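Local coordinates for dihydrodipicolinate synthase (PDB 4XKY) that condenses pyruvate with aspartate semialdehyde through an enzyme-bound Schiff base, the first committed step toward diaminopimelate and lysine, at the interface of chains A and B and the interface of chains C and B. Numbering follows the deposited sequence. Chains: chain A/B/C, Dihydrodipicolinate synthase.

Contact 1: the interface of chains A and B. Residues chain A 201, 229, 231; chain B 229, 231.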
loop_
_atom_site.group_PDB
_atom_site.type_symbol
_atom_site.label_atom_id
_atom_site.label_comp_id
_atom_site.label_asym_id
_atom_site.label_seq_id
_atom_site.Cartn_x
_atom_site.Cartn_y
_atom_site.Cartn_z
ATOM N N LEU A 201 20.954 20.028 11.956
ATOM C CA LEU A 201 21.397 19.995 13.351
ATOM C C LEU A 201 22.121 18.691 13.688
ATOM O O LEU A 201 23.107 18.705 14.411
ATOM C CB LEU A 201 20.216 20.221 14.305
ATOM C CG LEU A 201 19.852 21.704 14.500
ATOM C CD1 LEU A 201 18.489 21.901 15.144
ATOM C CD2 LEU A 201 20.909 22.432 15.316
ATOM N N ALA A 229 24.032 25.730 15.094
ATOM C CA ALA A 229 23.234 25.568 16.330
ATOM C C ALA A 229 22.896 26.884 17.042
ATOM O O ALA A 229 22.955 26.973 18.276
ATOM C CB ALA A 229 23.944 24.631 17.295
ATOM N N MET A 231 20.111 28.421 18.199
ATOM C CA MET A 231 18.813 27.793 18.418
ATOM C C MET A 231 17.638 28.775 18.355
ATOM O O MET A 231 16.538 28.440 17.880
ATOM C CB MET A 231 18.824 27.045 19.768
ATOM C CG MET A 231 19.725 25.805 19.796
ATOM S SD MET A 231 19.599 24.691 18.352
ATOM C CE MET A 231 17.894 24.145 18.330
ATOM N N ALA B 229 20.397 21.654 24.059
ATOM C CA ALA B 229 21.175 21.939 22.843
ATOM C C ALA B 229 22.704 21.845 23.095
ATOM O O ALA B 229 23.495 22.622 22.542
ATOM C CB ALA B 229 20.796 23.316 22.243
ATOM N N MET B 231 25.227 20.219 21.611
ATOM C CA MET B 231 25.349 19.563 20.316
ATOM C C MET B 231 26.417 18.478 20.249
ATOM O O MET B 231 26.190 17.412 19.653
ATOM C CB MET B 231 25.523 20.615 19.191
ATOM C CG MET B 231 24.276 21.472 18.981
ATOM S SD MET B 231 22.708 20.567 19.009
ATOM C CE MET B 231 23.019 19.463 17.662
#

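Contact 2: the interface of chains C and B. Residues chain C 52, 109; chain B 109-110, 141.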
loop_
_atom_site.group_PDB
_atom_site.type_symbol
_atom_site.label_atom_id
_atom_site.label_comp_id
_atom_site.label_asym_id
_atom_site.label_seq_id
_atom_site.Cartn_x
_atom_site.Cartn_y
_atom_site.Cartn_z
ATOM N N GLN C 52 -14.558 -8.517 15.135
ATOM C CA GLN C 52 -13.484 -7.772 15.799
ATOM C C GLN C 52 -13.960 -6.564 16.607
ATOM O O GLN C 52 -13.339 -6.197 17.609
ATOM C CB GLN C 52 -12.496 -7.293 14.746
ATOM C CG GLN C 52 -13.098 -6.335 13.722
ATOM C CD GLN C 52 -12.141 -6.036 12.589
ATOM O OE1 GLN C 52 -11.003 -5.628 12.821
ATOM N NE2 GLN C 52 -12.591 -6.235 11.356
ATOM N N TYR C 109 -4.293 -9.533 11.536
ATOM C CA TYR C 109 -4.017 -8.408 10.597
ATOM C C TYR C 109 -2.557 -7.909 10.622
ATOM O O TYR C 109 -1.971 -7.635 9.581
ATOM C CB TYR C 109 -5.002 -7.224 10.814
ATOM C CG TYR C 109 -4.650 -6.280 11.951
ATOM C CD1 TYR C 109 -3.817 -5.168 11.748
ATOM C CD2 TYR C 109 -5.142 -6.506 13.238
ATOM C CE1 TYR C 109 -3.490 -4.312 12.799
ATOM C CE2 TYR C 109 -4.828 -5.660 14.291
ATOM C CZ TYR C 109 -4.004 -4.567 14.073
ATOM O OH TYR C 109 -3.708 -3.748 15.138
ATOM N N TYR B 109 -7.809 0.016 13.841
ATOM C CA TYR B 109 -7.151 0.014 12.519
ATOM C C TYR B 109 -8.150 0.162 11.365
ATOM O O TYR B 109 -7.979 1.016 10.484
ATOM C CB TYR B 109 -6.221 -1.218 12.330
ATOM C CG TYR B 109 -6.884 -2.581 12.159
ATOM C CD1 TYR B 109 -7.099 -3.135 10.888
ATOM C CD2 TYR B 109 -7.271 -3.330 13.274
ATOM C CE1 TYR B 109 -7.702 -4.379 10.741
ATOM C CE2 TYR B 109 -7.870 -4.575 13.138
ATOM C CZ TYR B 109 -8.087 -5.100 11.875
ATOM O OH TYR B 109 -8.694 -6.346 11.774
ATOM N N TYR B 110 -9.223 -0.619 11.428
ATOM C CA TYR B 110 -10.242 -0.674 10.371
ATOM C C TYR B 110 -11.145 0.567 10.258
ATOM O O TYR B 110 -12.085 0.561 9.464
ATOM C CB TYR B 110 -11.138 -1.916 10.581
ATOM C CG TYR B 110 -11.846 -1.934 11.931
ATOM C CD1 TYR B 110 -13.080 -1.311 12.105
ATOM C CD2 TYR B 110 -11.263 -2.554 13.041
ATOM C CE1 TYR B 110 -13.716 -1.311 13.343
ATOM C CE2 TYR B 110 -11.888 -2.559 14.283
ATOM C CZ TYR B 110 -13.111 -1.940 14.430
ATOM O OH TYR B 110 -13.730 -1.938 15.656
ATOM N N HIS B 141 -1.494 0.589 9.928
ATOM C CA HIS B 141 -2.710 -0.139 9.558
ATOM C C HIS B 141 -3.732 0.772 8.842
ATOM O O HIS B 141 -4.040 0.545 7.676
ATOM C CB HIS B 141 -3.322 -0.814 10.788
#

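Contact 3: the interface of chains A and B. Residues chain A 168, 170, 195, 198; chain B 168, 170, 195, 198.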
loop_
_atom_site.group_PDB
_atom_site.type_symbol
_atom_site.label_atom_id
_atom_site.label_comp_id
_atom_site.label_asym_id
_atom_site.label_seq_id
_atom_site.Cartn_x
_atom_site.Cartn_y
_atom_site.Cartn_z
ATOM N N ALA A 168 9.788 11.505 3.829
ATOM C CA ALA A 168 9.692 12.422 4.949
ATOM C C ALA A 168 9.993 11.611 6.220
ATOM O O ALA A 168 9.713 12.064 7.322
ATOM C CB ALA A 168 8.298 13.023 4.990
ATOM N N THR A 170 12.322 10.362 8.828
ATOM C CA THR A 170 13.619 10.731 9.373
ATOM C C THR A 170 14.255 9.595 10.158
ATOM O O THR A 170 15.456 9.602 10.316
ATOM C CB THR A 170 13.585 12.032 10.194
ATOM O OG1 THR A 170 12.352 12.079 10.900
ATOM C CG2 THR A 170 13.652 13.186 9.268
ATOM N N ILE A 195 11.827 19.659 7.515
ATOM C CA ILE A 195 12.735 18.875 8.372
ATOM C C ILE A 195 14.213 19.177 8.112
ATOM O O ILE A 195 15.106 18.504 8.644
ATOM C CB ILE A 195 12.471 17.363 8.249
ATOM C CG1 ILE A 195 12.472 16.924 6.801
ATOM C CG2 ILE A 195 11.115 17.017 8.870
ATOM C CD1 ILE A 195 12.544 15.430 6.612
ATOM N N GLU A 198 16.228 20.357 11.418
ATOM C CA GLU A 198 16.493 19.371 12.447
ATOM C C GLU A 198 17.496 18.376 11.885
ATOM O O GLU A 198 18.334 17.862 12.607
ATOM C CB GLU A 198 15.192 18.664 12.940
ATOM C CG GLU A 198 14.518 17.749 11.915
ATOM C CD GLU A 198 13.121 17.303 12.360
ATOM O OE1 GLU A 198 12.256 18.189 12.524
ATOM O OE2 GLU A 198 12.889 16.077 12.538
ATOM N N ALA B 168 7.189 7.828 11.727
ATOM C CA ALA B 168 8.521 8.340 11.633
ATOM C C ALA B 168 8.500 9.520 10.655
ATOM O O ALA B 168 9.543 9.907 10.145
ATOM C CB ALA B 168 9.443 7.242 11.123
ATOM N N THR B 170 8.479 13.112 10.119
ATOM C CA THR B 170 8.683 14.351 10.885
ATOM C C THR B 170 8.172 15.596 10.164
ATOM O O THR B 170 8.026 16.628 10.813
ATOM C CB THR B 170 10.157 14.517 11.342
ATOM O OG1 THR B 170 11.026 14.150 10.273
ATOM C CG2 THR B 170 10.435 13.584 12.495
ATOM N N ILE B 195 14.664 9.401 16.108
ATOM C CA ILE B 195 14.368 10.818 15.859
ATOM C C ILE B 195 13.992 11.597 17.134
ATOM O O ILE B 195 13.514 12.746 17.070
ATOM C CB ILE B 195 13.261 11.016 14.814
ATOM C CG1 ILE B 195 12.010 10.272 15.256
ATOM C CG2 ILE B 195 13.728 10.527 13.452
ATOM C CD1 ILE B 195 10.746 10.656 14.549
ATOM N N GLU B 198 16.472 14.962 17.512
ATOM C CA GLU B 198 16.149 16.044 16.601
ATOM C C GLU B 198 14.768 16.658 16.902
ATOM O O GLU B 198 14.583 17.876 16.748
ATOM C CB GLU B 198 16.234 15.556 15.157
ATOM C CG GLU B 198 15.060 14.728 14.677
ATOM C CD GLU B 198 15.385 14.076 13.348
ATOM O OE1 GLU B 198 16.362 13.305 13.317
ATOM O OE2 GLU B 198 14.710 14.383 12.335
#

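Contact 4: the interface of chains C and B. Residues chain C 83-85, 108, 110; chain B 52-53, 279.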
loop_
_atom_site.group_PDB
_atom_site.type_symbol
_atom_site.label_atom_id
_atom_site.label_comp_id
_atom_site.label_asym_id
_atom_site.label_seq_id
_atom_site.Cartn_x
_atom_site.Cartn_y
_atom_site.Cartn_z
ATOM N N THR C 83 -6.919 -11.161 17.110
ATOM C CA THR C 83 -5.556 -10.675 17.272
ATOM C C THR C 83 -4.792 -11.496 18.315
ATOM O O THR C 83 -3.579 -11.565 18.251
ATOM C CB THR C 83 -5.501 -9.173 17.666
ATOM O OG1 THR C 83 -6.226 -8.958 18.880
ATOM C CG2 THR C 83 -6.081 -8.306 16.556
ATOM N N SER C 84 -5.502 -12.081 19.281
ATOM C CA SER C 84 -4.890 -12.923 20.286
ATOM C C SER C 84 -5.122 -14.394 20.001
ATOM O O SER C 84 -6.251 -14.838 19.947
ATOM C CB SER C 84 -5.476 -12.646 21.661
ATOM O OG SER C 84 -5.203 -13.777 22.472
ATOM N N ILE C 85 -4.054 -15.169 19.908
ATOM C CA ILE C 85 -4.190 -16.599 19.578
ATOM C C ILE C 85 -4.807 -17.366 20.731
ATOM O O ILE C 85 -5.635 -18.249 20.523
ATOM C CB ILE C 85 -2.835 -17.219 19.154
ATOM C CG1 ILE C 85 -2.208 -16.402 18.012
ATOM C CG2 ILE C 85 -3.003 -18.674 18.710
ATOM C CD1 ILE C 85 -3.122 -16.194 16.804
ATOM N N PRO C 108 -3.687 -13.103 12.112
ATOM C CA PRO C 108 -3.980 -11.738 12.582
ATOM C C PRO C 108 -3.532 -10.630 11.602
ATOM O O PRO C 108 -2.500 -10.776 10.948
ATOM C CB PRO C 108 -3.193 -11.648 13.899
ATOM C CG PRO C 108 -2.905 -13.067 14.295
ATOM C CD PRO C 108 -2.777 -13.827 13.010
ATOM N N TYR C 110 -1.987 -7.814 11.821
ATOM C CA TYR C 110 -0.593 -7.369 12.015
ATOM C C TYR C 110 0.459 -8.420 11.628
ATOM O O TYR C 110 1.651 -8.122 11.690
ATOM C CB TYR C 110 -0.349 -6.941 13.491
ATOM C CG TYR C 110 -0.585 -8.076 14.477
ATOM C CD1 TYR C 110 0.366 -9.076 14.672
ATOM C CD2 TYR C 110 -1.774 -8.158 15.183
ATOM C CE1 TYR C 110 0.132 -10.130 15.545
ATOM C CE2 TYR C 110 -2.023 -9.199 16.053
ATOM C CZ TYR C 110 -1.074 -10.181 16.232
ATOM O OH TYR C 110 -1.351 -11.202 17.091
ATOM N N GLN B 52 -2.022 -5.998 21.209
ATOM C CA GLN B 52 -2.951 -6.719 20.289
ATOM C C GLN B 52 -2.911 -8.246 20.434
ATOM O O GLN B 52 -3.949 -8.952 20.409
ATOM C CB GLN B 52 -2.612 -6.384 18.837
ATOM N N SER B 53 -1.697 -8.751 20.585
ATOM C CA SER B 53 -1.468 -10.174 20.503
ATOM C C SER B 53 -1.636 -10.894 21.858
ATOM O O SER B 53 -1.634 -12.122 21.899
ATOM C CB SER B 53 -0.110 -10.431 19.825
ATOM O OG SER B 53 0.951 -10.169 20.699
ATOM N N PRO B 279 1.357 -15.138 17.466
ATOM C CA PRO B 279 1.721 -15.997 16.354
ATOM C C PRO B 279 3.208 -15.977 15.953
ATOM O O PRO B 279 3.617 -16.766 15.096
ATOM C CB PRO B 279 0.881 -15.406 15.222
ATOM C CG PRO B 279 0.914 -13.932 15.497
ATOM C CD PRO B 279 0.967 -13.789 16.994
HETATM O O HOH W 1 -2.620 -14.458 23.238
HETATM O O HOH W 2 -1.550 -13.858 19.883
#

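Contact 1: the interface of chains A and B
B:Met231 reaches over A:Ala229 and A:Leu201 in a small apolar patch of this dihydrodipicolinate synthase tetramer. B:Met231 is the first residue of helix 231-248. A:Ala229 lies in the short loop before the same helix of the other chain, and A:Leu201 ends helix 196-201. Starting at CB, the side chain of B:Met231 leaves with CG anti to its own carbonyl carbon (chi1 -67°). CG then rests on the methyl group of A:Ala229, with CG and CB 3.6 Å apart. The chain bends at chi2 (-43°) and again at chi3, which turns CE toward the carbonyl O of A:Leu201. SD forms the turn and makes no close contact across; the methyl CE beyond it does. The two-fold twin is present too. CG of A:Met231 packs on CB of B:Ala229 at 3.7 Å, and A:Met231 has nearly the same bent shape. Both alanines have a left-handed backbone, and their methyls face the opposite chain. SD of A:Met231 also lies 4.0 Å from CD2 of A:Leu201 in its own chain. At the other methionine, CE of B:Met231 lies 3.3 Å from the carbonyl O of A:Leu201.

Contact 2: the interface of chains C and B
The side-chain amide oxygen OE1 of C:Gln52 takes a hydrogen bond from the phenol OH of B:Tyr109, 2.6 Å away. The amide and phenol planes stand 45° apart, so the amide is neither flat on the ring nor square to it. C:Gln52 is extended beyond CG (chi2 -172°), and this carries OE1 across to the partner. Its CD lies 3.6 Å from CD2 of B:Tyr110, whose ring flanks the amide. The stacked pair of B:Tyr109 and C:Tyr109 carries the apolar part. Their centroids are 3.7 Å apart and their planes differ by 14°. The two side chains run in opposite directions, face on face. The opposite face of B:Tyr109 has CD2 of B:Tyr110 over its rim, 3.9 Å above the plane. The ring of B:Tyr109 is therefore held from both faces and tied at its hydroxyl, which should limit its rotation. CB of B:His141 touches CE1 of C:Tyr109 at 4.0 Å; the rest of that histidine is not modelled. The tyrosines sit in the loop after strand 102-105, and C:Gln52 in 3-10 helix 51-53. Both belong to the TIM barrel of the DapA family, and the patch centre is about 13 Å from B:Tyr136, the predicted active-site proton donor/acceptor.

Contact 3: the interface of chains A and B
The start of helix 170-180 in chain A meets the start of helix 170-179 in chain B, with helix 196-201 of each chain alongside. Both chains are TIM barrels of the DapA family, and the meeting is two-fold symmetric. The backbone N of A:Thr170 gives a hydrogen bond to the O of B:Ala168 (3.1 Å), and its twin runs the other way. Between these links the hydroxyls OG1 of A:Thr170 and B:Thr170 share a short hydrogen bond of 2.5 Å, its direction not decided. A chi1 of 36° in A:Thr170 sets its OG1 there. CG2 of A:Ile195 packs on CB of B:Thr170 at 3.6 Å, the two side chains crossing at about a right angle. A:Glu198 and B:Glu198 bring their OE2 atoms to 2.5 Å. Their carboxylate planes stand 88° apart. Two charged groups would repel here; one may be protonated and share its proton, which the structure alone does not show. Replacing A:Glu198 with an alanine is likely to leave OE2 of B:Glu198 without its mate and to uncover CB of B:Thr170. That carbon lies 3.4 Å from OE2 of A:Glu198, as does its two-fold twin, CB of A:Thr170, from OE2 of B:Glu198.

Contact 4: the interface of chains C and B
The loop after strand 102-105 of the DapA-family barrel bears two consecutive tyrosines at the subunit interface, and C:Tyr110 is the second of them. It lies against B:Ser53 and B:Pro279. Its ring carbon CZ is 3.7 Å from CB of B:Ser53. CE1 meets CG of B:Pro279 at 3.9 Å, the two side chains approaching from opposite directions. The phenol OH gives a hydrogen bond to the carbonyl O of C:Thr83, 2.5 Å away and in the carbonyl plane. That oxygen lies at the ring edge, while C:Pro108 CB lies over one face. The side chain of C:Thr83 then reaches the partner. Its OG1 donates to the backbone O of B:Gln52 (2.7 Å), tilted 29° from that carbonyl plane. With a phenylalanine in place of C:Tyr110, the O of C:Thr83 would probably lose this donor and the ring would be freer to turn. Two waters add bridges, and both meet the O of B:Ser53. Water 1 lies 2.8 Å from the hydroxyl OG of C:Ser84. Water 2 lies 2.8 Å from the backbone N of C:Ile85, at the start of helix 85-97, with 164° at the hydrogen. This second water is 2.7 Å from the O of B:Ser53.

Chain B takes part in all four contacts and joins chain A to chain C. Contacts 1 and 3 belong to the A-B interface, their C-alpha centres about 15 Å apart, and both use helix 196-201. Contacts 2 and 4 belong to the C-B interface, about 11 Å apart. They share Gln52 and Tyr110, each taken from opposite chains in the two patches. The interfaces are well separated: contacts 1 and 4 lie about 42 Å apart. The centre of contact 2 is about 13 Å from B:Tyr136, and that of contact 4 about 13 Å from C:Tyr136, so C-B pairing probably helps shape the active sites.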